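Long-range contacts in mannitol dehydrogenase (PDB 3TWO), which probably catalyses the zinc-dependent, NADP(H)-linked interconversion of cinnamyl alcohols and the corresponding aldehydes: residues S167-S172 and V288-L292; V174-T178 and M199-V203; Y246-L252 and P273-D279; M191-Y195 and I311-I315. The contacts are given in a common frame with arbitrary orientation. Residue numbers count along the deposited sequence, not the author numbering.

Contact 1: residues S167-S172 and V288-L292; sequences SPLKFS and VYGSL. With NDP (NADPH dihydro-nicotinamide-adenine-dinucleotide phosphate), chain F.
The last turn of helix 158-171 lies beside the end of strand 287-290, the outermost strand of the Rossmann-type parallel sheet within this chain, whose backbone also bonds to the second subunit; Pro-168 CA is 6.5 Å from Ser-291 CA. Tyr-289, extended in backbone and p in chi1 (chi2 92°), turns its ring toward the helix. Phe-171, chi1 t and chi2 71°, brings its edge to that ring's face in a T-shaped pair: centroids 4.9 Å apart, planes at 74°, Phe-171 CD2 to Tyr-289 CZ 3.5 Å. Pro-168 CB touches Tyr-289 CE1 at 4.1 Å. Ser-172, just past the helix, takes chi1 m, and Tyr-289 OH donates to its OG at 2.6 Å; that OG also bonds Asp-260. Ser-167 OG and Ser-291 OG (both residues t) stand 4.2 Å apart, bridged by a water donating to each at 2.7 Å; Ser-167 OG also bonds Glu-298. Ring packing at Tyr-289 gives way to water-bridged serines where Ser-291 and Leu-292 line the NADPH carboxamide pocket.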
loop_
_atom_site.group_PDB
_atom_site.type_symbol
_atom_site.label_atom_id
_atom_site.label_comp_id
_atom_site.label_asym_id
_atom_site.label_seq_id
_atom_site.Cartn_x
_atom_site.Cartn_y
_atom_site.Cartn_z
ATOM N N SER B 167 12.350 12.895 1.516
ATOM C CA SER B 167 11.085 13.109 0.812
ATOM C C SER B 167 9.882 12.419 1.527
ATOM O O SER B 167 8.892 13.037 1.739
ATOM C CB SER B 167 11.189 12.717 -0.690
ATOM O OG SER B 167 9.941 12.991 -1.400
ATOM N N PRO B 168 9.969 11.125 1.852
ATOM C CA PRO B 168 8.756 10.470 2.393
ATOM C C PRO B 168 8.524 10.892 3.835
ATOM O O PRO B 168 7.387 10.875 4.312
ATOM C CB PRO B 168 9.102 8.979 2.343
ATOM C CG PRO B 168 10.600 8.941 2.117
ATOM C CD PRO B 168 10.948 10.157 1.372
ATOM N N LEU B 169 9.596 11.289 4.510
ATOM C CA LEU B 169 9.475 11.834 5.850
ATOM C C LEU B 169 8.569 13.080 5.855
ATOM O O LEU B 169 7.674 13.186 6.723
ATOM C CB LEU B 169 10.866 12.134 6.488
ATOM C CG LEU B 169 11.669 10.937 7.005
ATOM C CD1 LEU B 169 13.151 11.324 7.342
ATOM C CD2 LEU B 169 10.986 10.228 8.239
ATOM N N LYS B 170 8.787 13.984 4.899
ATOM C CA LYS B 170 7.944 15.155 4.704
ATOM C C LYS B 170 6.587 14.778 4.163
ATOM O O LYS B 170 5.612 15.304 4.610
ATOM C CB LYS B 170 8.540 16.139 3.663
ATOM C CG LYS B 170 10.014 16.411 3.863
ATOM C CD LYS B 170 10.217 17.690 4.568
ATOM C CE LYS B 170 9.589 17.822 5.862
ATOM N NZ LYS B 170 9.145 19.313 5.736
ATOM N N PHE B 171 6.540 13.904 3.169
ATOM C CA PHE B 171 5.261 13.474 2.611
ATOM C C PHE B 171 4.298 12.884 3.675
ATOM O O PHE B 171 3.125 13.224 3.676
ATOM C CB PHE B 171 5.505 12.433 1.505
ATOM C CG PHE B 171 4.260 11.831 0.915
ATOM C CD1 PHE B 171 3.405 12.573 0.079
ATOM C CD2 PHE B 171 3.967 10.473 1.132
ATOM C CE1 PHE B 171 2.261 11.949 -0.533
ATOM C CE2 PHE B 171 2.842 9.874 0.539
ATOM C CZ PHE B 171 1.988 10.620 -0.311
ATOM N N SER B 172 4.813 12.020 4.563
ATOM C CA SER B 172 3.997 11.446 5.657
ATOM C C SER B 172 3.871 12.392 6.885
ATOM O O SER B 172 3.313 12.001 7.913
ATOM C CB SER B 172 4.556 10.075 6.093
ATOM O OG SER B 172 4.403 9.077 5.076
ATOM N N VAL B 288 0.520 1.576 2.718
ATOM C CA VAL B 288 1.848 1.315 2.168
ATOM C C VAL B 288 2.021 2.223 0.925
ATOM O O VAL B 288 1.083 2.394 0.128
ATOM C CB VAL B 288 1.989 -0.168 1.710
ATOM C CG1 VAL B 288 3.344 -0.418 1.096
ATOM C CG2 VAL B 288 1.745 -1.225 2.884
ATOM N N TYR B 289 3.173 2.840 0.750
ATOM C CA TYR B 289 3.412 3.482 -0.555
ATOM C C TYR B 289 4.879 3.364 -0.848
ATOM O O TYR B 289 5.678 3.036 0.076
ATOM C CB TYR B 289 2.988 4.930 -0.566
ATOM C CG TYR B 289 3.715 5.776 0.463
ATOM C CD1 TYR B 289 4.892 6.444 0.100
ATOM C CD2 TYR B 289 3.222 5.931 1.797
ATOM C CE1 TYR B 289 5.603 7.286 1.005
ATOM C CE2 TYR B 289 3.954 6.779 2.740
ATOM C CZ TYR B 289 5.126 7.427 2.324
ATOM O OH TYR B 289 5.856 8.279 3.134
ATOM N N GLY B 290 5.246 3.617 -2.105
ATOM C CA GLY B 290 6.661 3.658 -2.482
ATOM C C GLY B 290 7.102 5.108 -2.651
ATOM O O GLY B 290 6.266 5.989 -2.842
ATOM N N SER B 291 8.405 5.340 -2.649
ATOM C CA SER B 291 8.955 6.696 -2.907
ATOM C C SER B 291 10.209 6.523 -3.779
ATOM O O SER B 291 10.992 5.622 -3.532
ATOM C CB SER B 291 9.332 7.411 -1.597
ATOM O OG SER B 291 9.401 8.802 -1.824
ATOM N N LEU B 292 10.330 7.343 -4.820
ATOM C CA LEU B 292 11.418 7.308 -5.749
ATOM C C LEU B 292 12.151 8.655 -5.665
ATOM O O LEU B 292 11.620 9.700 -6.102
ATOM C CB LEU B 292 10.904 7.076 -7.181
ATOM C CG LEU B 292 12.011 6.976 -8.264
ATOM C CD1 LEU B 292 12.997 5.866 -8.002
ATOM C CD2 LEU B 292 11.326 6.836 -9.626
HETATM P PA NDP F . 23.528 0.203 1.857
HETATM O O1A NDP F . 23.948 -1.207 1.882
HETATM O O2A NDP F . 24.165 1.375 2.696
HETATM O O5B NDP F . 22.598 -0.040 3.175
HETATM C C5B NDP F . 21.660 -1.237 3.301
HETATM C C4B NDP F . 21.493 -1.540 4.786
HETATM O O4B NDP F . 20.417 -2.508 5.133
HETATM C C3B NDP F . 22.824 -2.109 5.329
HETATM O O3B NDP F . 23.130 -1.397 6.588
HETATM C C2B NDP F . 22.468 -3.596 5.598
HETATM O O2B NDP F . 23.281 -4.011 6.713
HETATM C C1B NDP F . 21.001 -3.498 6.080
HETATM N N9A NDP F . 20.192 -4.695 5.755
HETATM C C8A NDP F . 20.373 -5.494 4.679
HETATM N N7A NDP F . 19.418 -6.409 4.717
HETATM C C5A NDP F . 18.652 -6.198 5.784
HETATM C C6A NDP F . 17.538 -6.833 6.300
HETATM N N6A NDP F . 16.967 -7.947 5.725
HETATM N N1A NDP F . 17.037 -6.331 7.423
HETATM C C2A NDP F . 17.518 -5.265 8.024
HETATM N N3A NDP F . 18.564 -4.632 7.549
HETATM C C4A NDP F . 19.149 -5.103 6.434
HETATM O O3 NDP F . 22.248 0.570 1.012
HETATM P PN NDP F . 21.758 1.974 0.663
HETATM O O1N NDP F . 21.278 2.711 1.854
HETATM O O2N NDP F . 22.660 2.777 -0.312
HETATM O O5D NDP F . 20.519 1.614 -0.239
HETATM C C5D NDP F . 19.514 0.635 0.315
HETATM C C4D NDP F . 18.475 0.216 -0.808
HETATM O O4D NDP F . 17.858 1.472 -1.147
HETATM C C3D NDP F . 19.080 -0.363 -2.117
HETATM O O3D NDP F . 18.213 -1.433 -2.586
HETATM C C2D NDP F . 19.077 0.883 -3.032
HETATM O O2D NDP F . 18.969 0.506 -4.360
HETATM C C1D NDP F . 17.747 1.541 -2.594
HETATM N N1N NDP F . 17.584 2.967 -3.036
HETATM C C2N NDP F . 16.314 3.372 -3.504
HETATM C C3N NDP F . 16.101 4.676 -3.924
HETATM C C7N NDP F . 14.694 5.098 -4.340
HETATM O O7N NDP F . 13.700 4.462 -3.952
HETATM N N7N NDP F . 14.619 6.301 -4.897
HETATM C C4N NDP F . 17.180 5.591 -3.919
HETATM C C5N NDP F . 18.456 5.210 -3.412
HETATM C C6N NDP F . 18.670 3.915 -2.987
HETATM P P2B NDP F . 23.998 -5.399 6.784
HETATM O O1X NDP F . 25.539 -5.023 7.202
HETATM O O2X NDP F . 23.260 -6.298 7.677
HETATM O O3X NDP F . 24.083 -5.968 5.302
HETATM O O HOH W 1 8.150 11.039 -0.927
HETATM O O HOH W 2 10.358 11.566 -3.882
#

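Contact 2: residues V174-T178 and M199-V203; sequences VTKGT and MGAEV
Two backbone hydrogen bonds join these segments: Glu-202 N donates to Thr-178 O at 2.9 Å (165°), and Gly-177 N to Gly-200 O at 3.0 Å (156°). The segments run side by side, with CA pairs Thr-175 to Met-199 at 5.4 Å, Lys-176 to Gly-200 at 4.0 Å and Thr-178 to Ala-201 at 4.9 Å. Residues 175-178 form a type II beta turn, closed by Thr-178 N to Thr-175 O at 3.1 Å; Gly-177 supplies its positive phi (84°). Thr-178, chi1 m, accepts at OG1 from Thr-175 N at 2.9 Å. Opposite the turn, Gly-200 ends helix 187-198 in a Schellman motif with phi 94°; lacking the CB that would clash with Lys-176 CG, it lets the backbones approach so closely. Lys-176 CA adds a CA-H...O contact to Gly-200 O at 3.4 Å. Farther in, Met-199 (m, t, p) curls its CE to 4.1 Å from Val-174 CB and 3.0 Å from Val-174 O, while Val-174 CG1 meets Ala-201 CB at 4.0 Å. Strands 179-183 and 202-206 thus start as parallel neighbours, one before and one after helix 187-198, the first beta-alpha-beta unit of a Rossmann fold.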
loop_
_atom_site.group_PDB
_atom_site.type_symbol
_atom_site.label_atom_id
_atom_site.label_comp_id
_atom_site.label_asym_id
_atom_site.label_seq_id
_atom_site.Cartn_x
_atom_site.Cartn_y
_atom_site.Cartn_z
ATOM N N VAL B 174 6.033 13.494 9.107
ATOM C CA VAL B 174 6.651 13.101 10.360
ATOM C C VAL B 174 6.938 14.380 11.205
ATOM O O VAL B 174 7.471 15.380 10.687
ATOM C CB VAL B 174 7.941 12.260 10.028
ATOM C CG1 VAL B 174 8.856 12.157 11.228
ATOM C CG2 VAL B 174 7.499 10.892 9.470
ATOM N N THR B 175 6.571 14.349 12.485
ATOM C CA THR B 175 6.756 15.483 13.311
ATOM C C THR B 175 7.070 15.115 14.800
ATOM O O THR B 175 7.462 13.995 15.110
ATOM C CB THR B 175 5.550 16.488 13.144
ATOM O OG1 THR B 175 5.851 17.685 13.833
ATOM C CG2 THR B 175 4.233 15.924 13.720
ATOM N N LYS B 176 6.955 16.068 15.701
ATOM C CA LYS B 176 7.258 15.796 17.116
ATOM C C LYS B 176 6.400 14.652 17.695
ATOM O O LYS B 176 5.176 14.656 17.586
ATOM C CB LYS B 176 7.033 17.026 17.931
ATOM C CG LYS B 176 8.035 18.198 17.754
ATOM C CD LYS B 176 7.429 19.320 18.666
ATOM C CE LYS B 176 8.048 20.678 18.608
ATOM N NZ LYS B 176 9.431 20.540 18.202
ATOM N N GLY B 177 7.024 13.659 18.303
ATOM C CA GLY B 177 6.221 12.580 18.843
ATOM C C GLY B 177 5.824 11.489 17.874
ATOM O O GLY B 177 5.375 10.446 18.321
ATOM N N THR B 178 6.018 11.677 16.564
ATOM C CA THR B 178 5.747 10.597 15.600
ATOM C C THR B 178 6.633 9.445 15.978
ATOM O O THR B 178 7.846 9.664 16.184
ATOM C CB THR B 178 6.070 11.023 14.195
ATOM O OG1 THR B 178 5.310 12.202 13.905
ATOM C CG2 THR B 178 5.718 9.906 13.181
ATOM N N MET B 199 13.494 16.086 13.070
ATOM C CA MET B 199 12.087 16.447 12.933
ATOM C C MET B 199 11.251 16.233 14.205
ATOM O O MET B 199 10.053 16.477 14.201
ATOM C CB MET B 199 11.459 15.676 11.763
ATOM C CG MET B 199 11.908 16.221 10.417
ATOM S SD MET B 199 11.488 15.150 9.029
ATOM C CE MET B 199 9.788 15.654 8.725
ATOM N N GLY B 200 11.886 15.768 15.284
ATOM C CA GLY B 200 11.194 15.557 16.554
ATOM C C GLY B 200 10.659 14.138 16.767
ATOM O O GLY B 200 9.943 13.897 17.767
ATOM N N ALA B 201 10.985 13.204 15.867
ATOM C CA ALA B 201 10.476 11.834 15.983
ATOM C C ALA B 201 11.142 11.044 17.077
ATOM O O ALA B 201 12.259 11.346 17.512
ATOM C CB ALA B 201 10.609 11.067 14.698
ATOM N N GLU B 202 10.435 10.014 17.512
ATOM C CA GLU B 202 10.988 9.040 18.398
ATOM C C GLU B 202 11.366 7.880 17.459
ATOM O O GLU B 202 10.484 7.283 16.843
ATOM C CB GLU B 202 9.940 8.627 19.447
ATOM C CG GLU B 202 10.547 7.858 20.513
ATOM C CD GLU B 202 9.586 7.510 21.682
ATOM O OE1 GLU B 202 10.118 7.409 22.800
ATOM O OE2 GLU B 202 8.348 7.339 21.525
ATOM N N VAL B 203 12.661 7.550 17.388
ATOM C CA VAL B 203 13.148 6.720 16.297
ATOM C C VAL B 203 13.564 5.329 16.731
ATOM O O VAL B 203 14.320 5.165 17.703
ATOM C CB VAL B 203 14.319 7.435 15.582
ATOM C CG1 VAL B 203 14.847 6.612 14.382
ATOM C CG2 VAL B 203 13.828 8.809 15.123
#

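Contact 3: residues Y246-L252 and P273-D279; sequences YDLKDYL and PVLSVFD
Helix 248-252 packs against strand 274-276, the short axes 9.3 Å apart and their directions at 70°. Pro-273 CG lies over the Tyr-246 ring, a CH-pi contact 4.1 Å from the centroid, and 3.8 Å from Leu-248 CG. Tyr-246 is p in chi1, its OH bonded to Ser-240 and its side chain about 4 Å from bound NADPH (nearest atoms). Val-274 points away, but its O takes a weak bond from a water (3.5 Å). Leu-275 (m, t) enters the apolar centre, its CG 3.7 Å from Leu-248 CB and its CD1 4.2 Å from Leu-252 CD2. Ser-276 is the N-cap of helix 277-282 and forms a capping box: Asp-279 N donates to Ser-276 OG (3.3 Å), and Ser-276 N to Asp-279 OD2 (2.9 Å). Asp-279 OD2 also accepts from the water (2.6 Å), which Lys-249 NZ reaches at 2.9 Å while salt-bridged to Asp-247 OD2 (3.1 Å). Strand 274-276 pairs antiparallel with a strand of the second subunit; inward, Leu-252 and Leu-275 rest on Val-288 of strand 287-290.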
loop_
_atom_site.group_PDB
_atom_site.type_symbol
_atom_site.label_atom_id
_atom_site.label_comp_id
_atom_site.label_asym_id
_atom_site.label_seq_id
_atom_site.Cartn_x
_atom_site.Cartn_y
_atom_site.Cartn_z
ATOM N N TYR B 246 13.276 -9.955 2.285
ATOM C CA TYR B 246 12.575 -9.900 3.542
ATOM C C TYR B 246 11.081 -10.010 3.293
ATOM O O TYR B 246 10.633 -10.077 2.155
ATOM C CB TYR B 246 12.913 -8.627 4.331
ATOM C CG TYR B 246 12.391 -7.322 3.768
ATOM C CD1 TYR B 246 11.411 -6.589 4.450
ATOM C CD2 TYR B 246 12.917 -6.788 2.575
ATOM C CE1 TYR B 246 10.959 -5.361 3.973
ATOM C CE2 TYR B 246 12.472 -5.529 2.075
ATOM C CZ TYR B 246 11.509 -4.817 2.788
ATOM O OH TYR B 246 11.061 -3.584 2.296
ATOM N N ASP B 247 10.319 -10.025 4.363
ATOM C CA ASP B 247 8.892 -10.191 4.266
ATOM C C ASP B 247 8.277 -8.845 4.658
ATOM O O ASP B 247 8.396 -8.424 5.806
ATOM C CB ASP B 247 8.446 -11.353 5.186
ATOM C CG ASP B 247 6.931 -11.525 5.225
ATOM O OD1 ASP B 247 6.448 -12.477 5.862
ATOM O OD2 ASP B 247 6.203 -10.730 4.608
ATOM N N LEU B 248 7.657 -8.153 3.694
ATOM C CA LEU B 248 6.993 -6.898 4.014
ATOM C C LEU B 248 6.000 -7.056 5.218
ATOM O O LEU B 248 5.796 -6.098 5.947
ATOM C CB LEU B 248 6.240 -6.314 2.759
ATOM C CG LEU B 248 7.109 -5.705 1.691
ATOM C CD1 LEU B 248 6.378 -5.624 0.312
ATOM C CD2 LEU B 248 7.690 -4.338 2.145
ATOM N N LYS B 249 5.345 -8.220 5.390
ATOM C CA LYS B 249 4.365 -8.337 6.483
ATOM C C LYS B 249 4.946 -8.102 7.854
ATOM O O LYS B 249 4.259 -7.592 8.716
ATOM C CB LYS B 249 3.595 -9.683 6.510
ATOM C CG LYS B 249 2.713 -9.868 5.262
ATOM C CD LYS B 249 2.036 -11.282 5.218
ATOM C CE LYS B 249 3.005 -12.450 5.396
ATOM N NZ LYS B 249 3.840 -12.637 4.125
ATOM N N ASP B 250 6.215 -8.473 8.043
ATOM C CA ASP B 250 6.883 -8.345 9.343
ATOM C C ASP B 250 6.939 -6.893 9.772
ATOM O O ASP B 250 6.963 -6.642 10.960
ATOM C CB ASP B 250 8.317 -8.870 9.247
ATOM C CG ASP B 250 8.366 -10.351 9.175
ATOM O OD1 ASP B 250 7.447 -11.029 9.669
ATOM O OD2 ASP B 250 9.350 -10.837 8.634
ATOM N N TYR B 251 7.030 -5.977 8.805
ATOM C CA TYR B 251 6.969 -4.502 9.050
ATOM C C TYR B 251 5.576 -3.929 9.049
ATOM O O TYR B 251 5.271 -3.107 9.906
ATOM C CB TYR B 251 7.865 -3.701 8.103
ATOM C CG TYR B 251 9.312 -4.007 8.459
ATOM C CD1 TYR B 251 10.048 -4.995 7.760
ATOM C CD2 TYR B 251 9.915 -3.394 9.592
ATOM C CE1 TYR B 251 11.390 -5.317 8.151
ATOM C CE2 TYR B 251 11.250 -3.717 10.008
ATOM C CZ TYR B 251 11.975 -4.640 9.271
ATOM O OH TYR B 251 13.262 -4.944 9.710
ATOM N N LEU B 252 4.742 -4.341 8.087
ATOM C CA LEU B 252 3.402 -3.791 7.983
ATOM C C LEU B 252 2.626 -4.064 9.272
ATOM O O LEU B 252 1.939 -3.194 9.784
ATOM C CB LEU B 252 2.663 -4.338 6.730
ATOM C CG LEU B 252 1.199 -3.928 6.491
ATOM C CD1 LEU B 252 1.079 -2.394 6.261
ATOM C CD2 LEU B 252 0.589 -4.629 5.296
ATOM N N PRO B 273 10.199 -8.440 -2.190
ATOM C CA PRO B 273 8.951 -8.964 -1.571
ATOM C C PRO B 273 7.725 -8.352 -2.198
ATOM O O PRO B 273 7.820 -7.284 -2.795
ATOM C CB PRO B 273 9.084 -8.563 -0.111
ATOM C CG PRO B 273 9.979 -7.349 -0.137
ATOM C CD PRO B 273 10.987 -7.614 -1.257
ATOM N N VAL B 274 6.605 -9.047 -2.116
ATOM C CA VAL B 274 5.347 -8.488 -2.541
ATOM C C VAL B 274 4.300 -8.492 -1.371
ATOM O O VAL B 274 4.506 -9.141 -0.308
ATOM C CB VAL B 274 4.793 -9.326 -3.717
ATOM C CG1 VAL B 274 5.914 -9.582 -4.862
ATOM C CG2 VAL B 274 4.235 -10.669 -3.223
ATOM N N LEU B 275 3.175 -7.795 -1.566
ATOM C CA LEU B 275 2.051 -7.927 -0.678
ATOM C C LEU B 275 0.839 -8.250 -1.543
ATOM O O LEU B 275 0.638 -7.621 -2.562
ATOM C CB LEU B 275 1.851 -6.608 0.097
ATOM C CG LEU B 275 2.820 -6.326 1.266
ATOM C CD1 LEU B 275 2.773 -4.832 1.656
ATOM C CD2 LEU B 275 2.527 -7.259 2.497
ATOM N N SER B 276 0.065 -9.250 -1.162
ATOM C CA SER B 276 -1.167 -9.575 -1.856
ATOM C C SER B 276 -2.358 -8.849 -1.248
ATOM O O SER B 276 -2.276 -8.346 -0.109
ATOM C CB SER B 276 -1.441 -11.091 -1.787
ATOM O OG SER B 276 -2.135 -11.396 -0.603
ATOM N N VAL B 277 -3.481 -8.848 -1.954
ATOM C CA VAL B 277 -4.745 -8.353 -1.366
ATOM C C VAL B 277 -5.076 -8.963 0.035
ATOM O O VAL B 277 -5.554 -8.248 0.942
ATOM C CB VAL B 277 -6.021 -8.469 -2.362
ATOM C CG1 VAL B 277 -5.759 -7.712 -3.614
ATOM C CG2 VAL B 277 -6.369 -9.933 -2.729
ATOM N N PHE B 278 -4.819 -10.261 0.202
ATOM C CA PHE B 278 -5.065 -10.957 1.489
ATOM C C PHE B 278 -4.193 -10.369 2.583
ATOM O O PHE B 278 -4.674 -10.179 3.660
ATOM C CB PHE B 278 -4.860 -12.485 1.341
ATOM C CG PHE B 278 -5.966 -13.154 0.572
ATOM C CD1 PHE B 278 -6.056 -13.013 -0.844
ATOM C CD2 PHE B 278 -6.954 -13.880 1.249
ATOM C CE1 PHE B 278 -7.120 -13.625 -1.567
ATOM C CE2 PHE B 278 -8.016 -14.498 0.559
ATOM C CZ PHE B 278 -8.120 -14.379 -0.859
ATOM N N ASP B 279 -2.926 -10.059 2.283
ATOM C CA ASP B 279 -2.055 -9.428 3.251
ATOM C C ASP B 279 -2.555 -8.063 3.668
ATOM O O ASP B 279 -2.533 -7.769 4.880
ATOM C CB ASP B 279 -0.628 -9.262 2.735
ATOM C CG ASP B 279 -0.006 -10.588 2.272
ATOM O OD1 ASP B 279 -0.332 -11.629 2.857
ATOM O OD2 ASP B 279 0.812 -10.592 1.329
HETATM O O HOH W 3 3.100 -11.768 1.496
#

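Contact 4: residues M191-Y195 and I311-I315; sequences MAVKY and IYPEI
Helix 187-198, the first helix of the Rossmann-type nucleotide-binding fold, presents residues 191-195 to the loop that carries the chain from helix 296-308 to strand 315-318, a member of the other domain's mixed sheet. The loop is extended and lies over one side of the helix, with Met-191 CA 6.1 Å from Pro-313 CA and Lys-194 CA 6.8 Å from Ile-311 CA. Its main bump is Ile-311 (m, t), whose CG2 drops into the hollow formed by residues i, i+3 and i+4 of the helix: 4.2 Å from Met-191 CE, 3.8 Å from Lys-194 CB and 3.7 Å from Tyr-195 CE2. Tyr-195, chi1 m, walls one side of the hollow; its OH is bonded to Ser-306 of helix 296-308. Met-191, m at all three chi angles, curls so that its thioether meets the next bump, Pro-313, with SD 3.7 Å from the proline CD and 3.4 Å from its N. Tyr-312 points away from the helix and packs on helix 152-155, so its carbonyl rather than its ring serves this contact. Lys-194 runs out with chi1 m and chi2 and chi3 t, and Glu-314 (m, m) folds back to meet it. The salt bridge from Lys-194 NZ to Glu-314 OE2 is weak as a hydrogen bond at 3.3 Å; the tighter bond is Lys-194 NZ to Tyr-312 O, 2.6 Å.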
loop_
_atom_site.group_PDB
_atom_site.type_symbol
_atom_site.label_atom_id
_atom_site.label_comp_id
_atom_site.label_asym_id
_atom_site.label_seq_id
_atom_site.Cartn_x
_atom_site.Cartn_y
_atom_site.Cartn_z
ATOM N N MET B 191 20.742 8.375 7.045
ATOM C CA MET B 191 20.095 9.690 6.708
ATOM C C MET B 191 18.642 9.789 7.258
ATOM O O MET B 191 18.237 10.841 7.803
ATOM C CB MET B 191 20.097 9.953 5.183
ATOM C CG MET B 191 21.476 10.249 4.638
ATOM S SD MET B 191 22.408 11.440 5.631
ATOM C CE MET B 191 21.451 12.958 5.573
ATOM N N ALA B 192 17.862 8.712 7.090
ATOM C CA ALA B 192 16.415 8.666 7.582
ATOM C C ALA B 192 16.401 8.895 9.090
ATOM O O ALA B 192 15.600 9.683 9.623
ATOM C CB ALA B 192 15.797 7.281 7.330
ATOM N N VAL B 193 17.286 8.171 9.785
ATOM C CA VAL B 193 17.477 8.385 11.221
ATOM C C VAL B 193 17.767 9.861 11.602
ATOM O O VAL B 193 17.108 10.421 12.466
ATOM C CB VAL B 193 18.559 7.438 11.810
ATOM C CG1 VAL B 193 18.946 7.921 13.277
ATOM C CG2 VAL B 193 18.054 6.002 11.877
ATOM N N LYS B 194 18.748 10.489 10.946
ATOM C CA LYS B 194 19.086 11.862 11.249
ATOM C C LYS B 194 17.949 12.837 10.992
ATOM O O LYS B 194 17.672 13.684 11.836
ATOM C CB LYS B 194 20.343 12.313 10.505
ATOM C CG LYS B 194 21.588 11.566 11.011
ATOM C CD LYS B 194 22.644 11.454 9.907
ATOM C CE LYS B 194 24.013 11.123 10.460
ATOM N NZ LYS B 194 24.742 12.373 10.727
ATOM N N TYR B 195 17.300 12.717 9.842
ATOM C CA TYR B 195 16.197 13.607 9.530
ATOM C C TYR B 195 15.073 13.386 10.539
ATOM O O TYR B 195 14.538 14.342 11.051
ATOM C CB TYR B 195 15.666 13.394 8.073
ATOM C CG TYR B 195 16.632 13.888 6.998
ATOM C CD1 TYR B 195 16.926 13.103 5.853
ATOM C CD2 TYR B 195 17.234 15.139 7.112
ATOM C CE1 TYR B 195 17.823 13.534 4.893
ATOM C CE2 TYR B 195 18.092 15.609 6.145
ATOM C CZ TYR B 195 18.400 14.793 5.040
ATOM O OH TYR B 195 19.304 15.285 4.110
ATOM N N ILE B 311 23.134 18.577 9.087
ATOM C CA ILE B 311 22.732 17.200 9.027
ATOM C C ILE B 311 23.415 16.566 7.799
ATOM O O ILE B 311 23.032 16.831 6.650
ATOM C CB ILE B 311 21.221 17.123 8.843
ATOM C CG1 ILE B 311 20.529 17.760 10.043
ATOM C CG2 ILE B 311 20.756 15.675 8.703
ATOM C CD1 ILE B 311 18.954 17.890 9.905
ATOM N N TYR B 312 24.446 15.758 8.053
ATOM C CA TYR B 312 25.225 15.149 7.022
ATOM C C TYR B 312 25.363 13.639 7.192
ATOM O O TYR B 312 25.360 13.129 8.321
ATOM C CB TYR B 312 26.613 15.752 7.025
ATOM C CG TYR B 312 26.667 17.193 6.599
ATOM C CD1 TYR B 312 26.950 18.222 7.529
ATOM C CD2 TYR B 312 26.442 17.539 5.270
ATOM C CE1 TYR B 312 27.041 19.593 7.110
ATOM C CE2 TYR B 312 26.541 18.863 4.855
ATOM C CZ TYR B 312 26.842 19.871 5.771
ATOM O OH TYR B 312 26.908 21.144 5.282
ATOM N N PRO B 313 25.473 12.904 6.052
ATOM C CA PRO B 313 25.869 11.471 6.129
ATOM C C PRO B 313 27.196 11.253 6.838
ATOM O O PRO B 313 28.125 12.120 6.840
ATOM C CB PRO B 313 26.031 11.055 4.657
ATOM C CG PRO B 313 26.244 12.395 3.909
ATOM C CD PRO B 313 25.343 13.378 4.654
ATOM N N GLU B 314 27.270 10.099 7.455
ATOM C CA GLU B 314 28.487 9.523 8.014
ATOM C C GLU B 314 29.205 8.885 6.819
ATOM O O GLU B 314 28.668 7.976 6.160
ATOM C CB GLU B 314 28.080 8.396 8.959
ATOM C CG GLU B 314 27.229 8.825 10.108
ATOM C CD GLU B 314 28.036 9.689 11.006
ATOM O OE1 GLU B 314 29.138 9.206 11.384
ATOM O OE2 GLU B 314 27.615 10.841 11.289
ATOM N N ILE B 315 30.401 9.347 6.526
ATOM C CA ILE B 315 31.067 8.879 5.309
ATOM C C ILE B 315 32.439 8.376 5.636
ATOM O O ILE B 315 33.033 8.768 6.654
ATOM C CB ILE B 315 31.178 9.971 4.214
ATOM C CG1 ILE B 315 32.084 11.112 4.713
ATOM C CG2 ILE B 315 29.807 10.579 3.946
ATOM C CD1 ILE B 315 33.228 11.337 3.845
#

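From the N terminus, helix 158-171 opens contact 1, the turn at 174-178 opens contact 2, and helix 187-198 opens contact 4. Contact 2 closes first, at 199-203, spanning one strand and one helix. Contact 3 then opens and closes at 246-252 and 273-279, nested inside the loops of both contacts 1 and 4. Strand 287-290 closes contact 1, which also encloses contact 2, and 311-315 closes contact 4, which crosses contacts 1 and 2. Leu-169 packs on Tyr-195, joining contacts 1 and 4, while Val-288 on Leu-252 and Leu-275 joins 1 to 3. Together they tie the Rossmann sheet to its helices and to the chain returning to the other domain's mixed sheet; contacts 1 and 3 also lie against the second subunit.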